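Long-range contacts in HTH-type transcriptional regulator YgaV (Escherichia coli K12, PDB 3CUO), which regulates large-scale gene expression in response to sulfide, acting as both repressor and activator and, without sulfide, repressing many anaerobic respiratory genes: residues A15-A20 against E84-I89; T39-L44 against I77-K82. One frame throughout, in Å; residues are numbered along the deposited sequence.

Contact 1 of 2, residues A15-A20 against E84-I89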
loop_
_atom_site.group_PDB
_atom_site.type_symbol
_atom_site.label_atom_id
_atom_site.label_comp_id
_atom_site.label_asym_id
_atom_site.label_seq_id
_atom_site.Cartn_x
_atom_site.Cartn_y
_atom_site.Cartn_z
ATOM N N ALA A 15 5.909 -4.320 2.103
ATOM C CA ALA A 15 5.172 -3.796 3.235
ATOM C C ALA A 15 5.596 -2.402 3.663
ATOM O O ALA A 15 4.759 -1.549 4.061
ATOM C CB ALA A 15 5.240 -4.767 4.449
ATOM N N ALA A 16 6.902 -2.189 3.677
ATOM C CA ALA A 16 7.509 -0.906 3.955
ATOM C C ALA A 16 7.107 0.189 2.951
ATOM O O ALA A 16 6.832 1.308 3.329
ATOM C CB ALA A 16 9.049 -1.052 3.922
ATOM N N LEU A 17 7.131 -0.142 1.665
ATOM C CA LEU A 17 6.657 0.745 0.644
ATOM C C LEU A 17 5.180 1.106 0.867
ATOM O O LEU A 17 4.818 2.268 0.856
ATOM C CB LEU A 17 6.847 0.114 -0.696
ATOM C CG LEU A 17 6.374 0.950 -1.876
ATOM C CD1 LEU A 17 7.441 1.962 -2.247
ATOM C CD2 LEU A 17 6.029 0.029 -3.039
ATOM N N LEU A 18 4.315 0.118 1.105
ATOM C CA LEU A 18 2.922 0.389 1.310
ATOM C C LEU A 18 2.734 1.217 2.571
ATOM O O LEU A 18 1.950 2.160 2.632
ATOM C CB LEU A 18 2.126 -0.959 1.357
ATOM C CG LEU A 18 2.035 -1.844 0.117
ATOM C CD1 LEU A 18 0.971 -2.903 0.409
ATOM C CD2 LEU A 18 1.726 -1.059 -1.174
ATOM N N LYS A 19 3.489 0.912 3.593
ATOM C CA LYS A 19 3.341 1.668 4.836
ATOM C C LYS A 19 3.712 3.133 4.672
ATOM O O LYS A 19 3.006 4.008 5.203
ATOM C CB LYS A 19 4.153 1.010 5.925
ATOM C CG LYS A 19 4.111 1.755 7.261
ATOM C CD LYS A 19 4.352 0.775 8.413
ATOM C CE LYS A 19 5.089 1.443 9.603
ATOM N NZ LYS A 19 4.467 1.059 10.959
ATOM N N ALA A 20 4.790 3.420 3.903
ATOM C CA ALA A 20 5.161 4.792 3.640
ATOM C C ALA A 20 4.142 5.599 2.827
ATOM O O ALA A 20 4.131 6.829 2.870
ATOM C CB ALA A 20 6.596 4.851 2.926
ATOM N N GLU A 84 9.927 4.309 -8.944
ATOM C CA GLU A 84 8.890 4.155 -9.930
ATOM C C GLU A 84 7.768 3.227 -9.472
ATOM O O GLU A 84 6.703 3.355 -9.989
ATOM C CB GLU A 84 9.442 3.796 -11.307
ATOM C CG GLU A 84 9.732 5.074 -12.159
ATOM C CD GLU A 84 10.602 4.778 -13.407
ATOM O OE1 GLU A 84 10.858 3.574 -13.704
ATOM O OE2 GLU A 84 11.066 5.736 -14.094
ATOM N N ALA A 85 8.023 2.323 -8.514
ATOM C CA ALA A 85 6.985 1.568 -7.845
ATOM C C ALA A 85 5.824 2.435 -7.325
ATOM O O ALA A 85 4.699 1.968 -7.228
ATOM C CB ALA A 85 7.567 0.763 -6.727
ATOM N N VAL A 86 6.138 3.691 -7.004
ATOM C CA VAL A 86 5.165 4.661 -6.539
ATOM C C VAL A 86 4.213 4.949 -7.656
ATOM O O VAL A 86 3.016 4.873 -7.492
ATOM C CB VAL A 86 5.826 5.962 -5.990
ATOM C CG1 VAL A 86 4.779 7.000 -5.803
ATOM C CG2 VAL A 86 6.587 5.649 -4.679
ATOM N N ASN A 87 4.761 5.221 -8.813
ATOM C CA ASN A 87 3.937 5.497 -9.974
ATOM C C ASN A 87 3.048 4.289 -10.315
ATOM O O ASN A 87 1.882 4.472 -10.689
ATOM C CB ASN A 87 4.830 5.834 -11.135
ATOM C CG ASN A 87 5.471 7.239 -10.986
ATOM O OD1 ASN A 87 6.653 7.432 -11.268
ATOM N ND2 ASN A 87 4.703 8.171 -10.525
ATOM N N ALA A 88 3.607 3.092 -10.161
ATOM C CA ALA A 88 2.832 1.830 -10.371
ATOM C C ALA A 88 1.666 1.700 -9.430
ATOM O O ALA A 88 0.568 1.289 -9.822
ATOM C CB ALA A 88 3.746 0.623 -10.223
ATOM N N ILE A 89 1.894 2.004 -8.146
ATOM C CA ILE A 89 0.839 1.858 -7.155
ATOM C C ILE A 89 -0.207 2.927 -7.351
ATOM O O ILE A 89 -1.418 2.656 -7.316
ATOM C CB ILE A 89 1.437 1.858 -5.763
ATOM C CG1 ILE A 89 2.224 0.570 -5.619
ATOM C CG2 ILE A 89 0.326 2.065 -4.641
ATOM C CD1 ILE A 89 3.255 0.595 -4.605
#
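L17 and I89 meet tip to tip where two helices of the ArsR-type winged helix-turn-helix fold, 11-21 near the N-terminus and the C-terminal 84-97, pack against each other. The axes of the two short segments cross at -68°; they come no closer than 11.4 Å, so side chains rather than backbones bridge the gap. L17 makes the largest share of the contact, taking part in three of its four residue pairs. Its CB bond points at the 84-89 segment, and CG, anti to the backbone N (chi1 180°), continues outward until it lies 4.2 Å from I89 CD1. There the side chain forks. CD1 goes toward V86, with CG2 of that valine a loose 4.5 Å away. CD2 meets the other two partners, touching A85 CB at 4.1 Å and pressing on I89 CD1. L18 adds a second branch from one residue further on, its CD2 reaching the same methyl of I89 obliquely. The contact is apolar and buried. L67 touches both L17 and V86 in the same chain, while M21 and V96 of the second subunit pack on L18 and A85, so the helix pair lies against the dimer partner. I89 CD1 thus meets two leucine methyls, 4.1 Å from L18 CD2 but only 3.2 Å from L17 CD2, tighter than usual van der Waals contact.

Contact 2 of 2, residues T39-L44 against I77-K82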
loop_
_atom_site.group_PDB
_atom_site.type_symbol
_atom_site.label_atom_id
_atom_site.label_comp_id
_atom_site.label_asym_id
_atom_site.label_seq_id
_atom_site.Cartn_x
_atom_site.Cartn_y
_atom_site.Cartn_z
ATOM N N THR A 39 8.766 19.967 -7.594
ATOM C CA THR A 39 7.687 20.738 -6.976
ATOM C C THR A 39 8.080 21.127 -5.555
ATOM O O THR A 39 8.537 20.302 -4.767
ATOM C CB THR A 39 6.351 19.939 -6.957
ATOM O OG1 THR A 39 5.957 19.576 -8.289
ATOM C CG2 THR A 39 5.268 20.733 -6.302
ATOM N N SER A 40 7.809 22.364 -5.210
ATOM C CA SER A 40 8.126 22.888 -3.886
ATOM C C SER A 40 7.188 22.478 -2.743
ATOM O O SER A 40 6.035 22.134 -2.928
ATOM C CB SER A 40 8.221 24.422 -3.950
ATOM O OG SER A 40 6.990 24.974 -4.386
ATOM N N ALA A 41 7.709 22.510 -1.523
ATOM C CA ALA A 41 6.883 22.287 -0.328
ATOM C C ALA A 41 5.665 23.206 -0.178
ATOM O O ALA A 41 4.592 22.777 0.227
ATOM C CB ALA A 41 7.752 22.339 0.904
ATOM N N GLY A 42 5.824 24.502 -0.456
ATOM C CA GLY A 42 4.715 25.427 -0.390
ATOM C C GLY A 42 3.551 25.092 -1.318
ATOM O O GLY A 42 2.431 25.258 -0.949
ATOM N N GLU A 43 3.816 24.628 -2.538
ATOM C CA GLU A 43 2.708 24.192 -3.430
ATOM C C GLU A 43 2.016 22.949 -2.827
ATOM O O GLU A 43 0.779 22.829 -2.801
ATOM C CB GLU A 43 3.250 23.920 -4.840
ATOM C CG GLU A 43 2.130 23.565 -5.832
ATOM C CD GLU A 43 2.573 23.632 -7.318
ATOM O OE1 GLU A 43 3.772 23.882 -7.593
ATOM O OE2 GLU A 43 1.706 23.417 -8.199
ATOM N N LEU A 44 2.803 22.059 -2.256
ATOM C CA LEU A 44 2.258 20.783 -1.721
ATOM C C LEU A 44 1.467 21.078 -0.443
ATOM O O LEU A 44 0.395 20.503 -0.158
ATOM C CB LEU A 44 3.400 19.796 -1.491
ATOM C CG LEU A 44 4.175 19.275 -2.742
ATOM C CD1 LEU A 44 5.491 18.563 -2.490
ATOM C CD2 LEU A 44 3.294 18.391 -3.600
ATOM N N ILE A 77 13.947 24.052 -1.908
ATOM C CA ILE A 77 14.028 22.613 -2.105
ATOM C C ILE A 77 12.821 22.221 -2.905
ATOM O O ILE A 77 11.668 22.604 -2.571
ATOM C CB ILE A 77 14.025 21.806 -0.781
ATOM C CG1 ILE A 77 15.094 22.287 0.181
ATOM C CG2 ILE A 77 14.131 20.281 -1.015
ATOM C CD1 ILE A 77 14.529 22.591 1.537
ATOM N N LEU A 78 13.074 21.402 -3.907
ATOM C CA LEU A 78 12.062 20.862 -4.782
ATOM C C LEU A 78 12.116 19.333 -4.719
ATOM O O LEU A 78 13.184 18.764 -4.621
ATOM C CB LEU A 78 12.364 21.306 -6.220
ATOM C CG LEU A 78 12.548 22.819 -6.474
ATOM C CD1 LEU A 78 12.911 23.100 -7.946
ATOM C CD2 LEU A 78 11.288 23.639 -6.045
ATOM N N TYR A 79 10.951 18.693 -4.869
ATOM C CA TYR A 79 10.774 17.322 -4.695
ATOM C C TYR A 79 10.227 16.679 -5.980
ATOM O O TYR A 79 9.466 17.309 -6.736
ATOM C CB TYR A 79 9.793 17.066 -3.516
ATOM C CG TYR A 79 10.251 17.674 -2.199
ATOM C CD1 TYR A 79 10.963 16.922 -1.292
ATOM C CD2 TYR A 79 9.980 18.985 -1.885
ATOM C CE1 TYR A 79 11.396 17.471 -0.110
ATOM C CE2 TYR A 79 10.431 19.543 -0.690
ATOM C CZ TYR A 79 11.131 18.746 0.190
ATOM O OH TYR A 79 11.567 19.220 1.427
ATOM N N SER A 80 10.619 15.429 -6.186
ATOM C CA SER A 80 10.199 14.617 -7.322
ATOM C C SER A 80 10.063 13.130 -6.901
ATOM O O SER A 80 10.687 12.655 -5.928
ATOM C CB SER A 80 11.187 14.869 -8.502
ATOM O OG SER A 80 12.152 13.839 -8.534
ATOM N N ILE A 81 9.255 12.370 -7.642
ATOM C CA ILE A 81 9.172 10.933 -7.406
ATOM C C ILE A 81 10.451 10.305 -7.835
ATOM O O ILE A 81 10.911 10.607 -8.888
ATOM C CB ILE A 81 7.915 10.258 -8.002
ATOM C CG1 ILE A 81 6.732 10.606 -7.078
ATOM C CG2 ILE A 81 8.113 8.665 -8.029
ATOM C CD1 ILE A 81 5.467 10.726 -7.679
ATOM N N LYS A 82 11.021 9.475 -6.953
ATOM C CA LYS A 82 12.219 8.700 -7.173
ATOM C C LYS A 82 11.896 7.240 -7.514
ATOM O O LYS A 82 12.369 6.733 -8.488
ATOM C CB LYS A 82 13.116 8.679 -5.906
ATOM C CG LYS A 82 14.597 8.147 -6.192
ATOM C CD LYS A 82 15.300 7.653 -4.963
ATOM C CE LYS A 82 16.438 6.658 -5.302
ATOM N NZ LYS A 82 17.554 7.343 -6.107
#
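The short strand 39-40, which leads into the first helix of the predicted helix-turn-helix, pairs antiparallel with strand 77-81 of the winged-helix beta sheet through T39 and Y79. These two form a hydrogen-bonded pair: T39 N gives a nearly straight bond to Y79 O (2.9 Å, 170°), and Y79 N returns one to T39 O, also 2.9 Å. T39 O takes a further, weaker CA-H...O contact from L78 CA at 3.6 Å. The same oxygen lies at the edge of the Y79 ring and in its plane, 3.5 Å from CD2. Chi1 of -58° sets CG of Y79 anti to the carbonyl carbon, and chi2 of -94° sets the turn of the ring. Farther along that edge, CE2 meets the first turn of the helix, 4.2 Å from A41 CB. A serine in place of Y79 would probably leave A41 CB without its aromatic neighbour and open a gap beside L59 and I68, which the ring also touches. On the other face of the sheet, L78 CD2 rests against S40 CB at 3.8 Å. S40 occupies the N-cap position of helix 41-48, so the strand pairing ends just where that helix begins. T39 OG1 is hydrogen-bonded to S36 O. Strand 77-81 lies between 39-40 and 68-72, bonded to the latter through L78 with Q71 and S80 with D69. Helix 52-64 packs on A41, L44 and Y79, while L33 of helix 24-33 touches T39, L44 and I81.

In the fold
Contacts 1 and 2 lie on opposite sides of the chain's centre, their own centres about 18 Å apart. Along the chain the order is 15-20, 39-44, 77-82, 84-89, so contact 2 falls entirely between the two halves of contact 1. Strand 77-81 is followed by helix 84-97, and the contacts touch near this junction, where I81 CG2 packs on V86 CB and on N87 OD1. Contact 1 joins helix 11-21 to the C-terminal helix 84-97 beside the second subunit; contact 2 ties the predicted DNA-binding helix-turn-helix to the sheet. Strand 77-81 and the helix after it thus link the side near the second subunit with the predicted DNA-binding motif, consistent with an ArsR-type regulator.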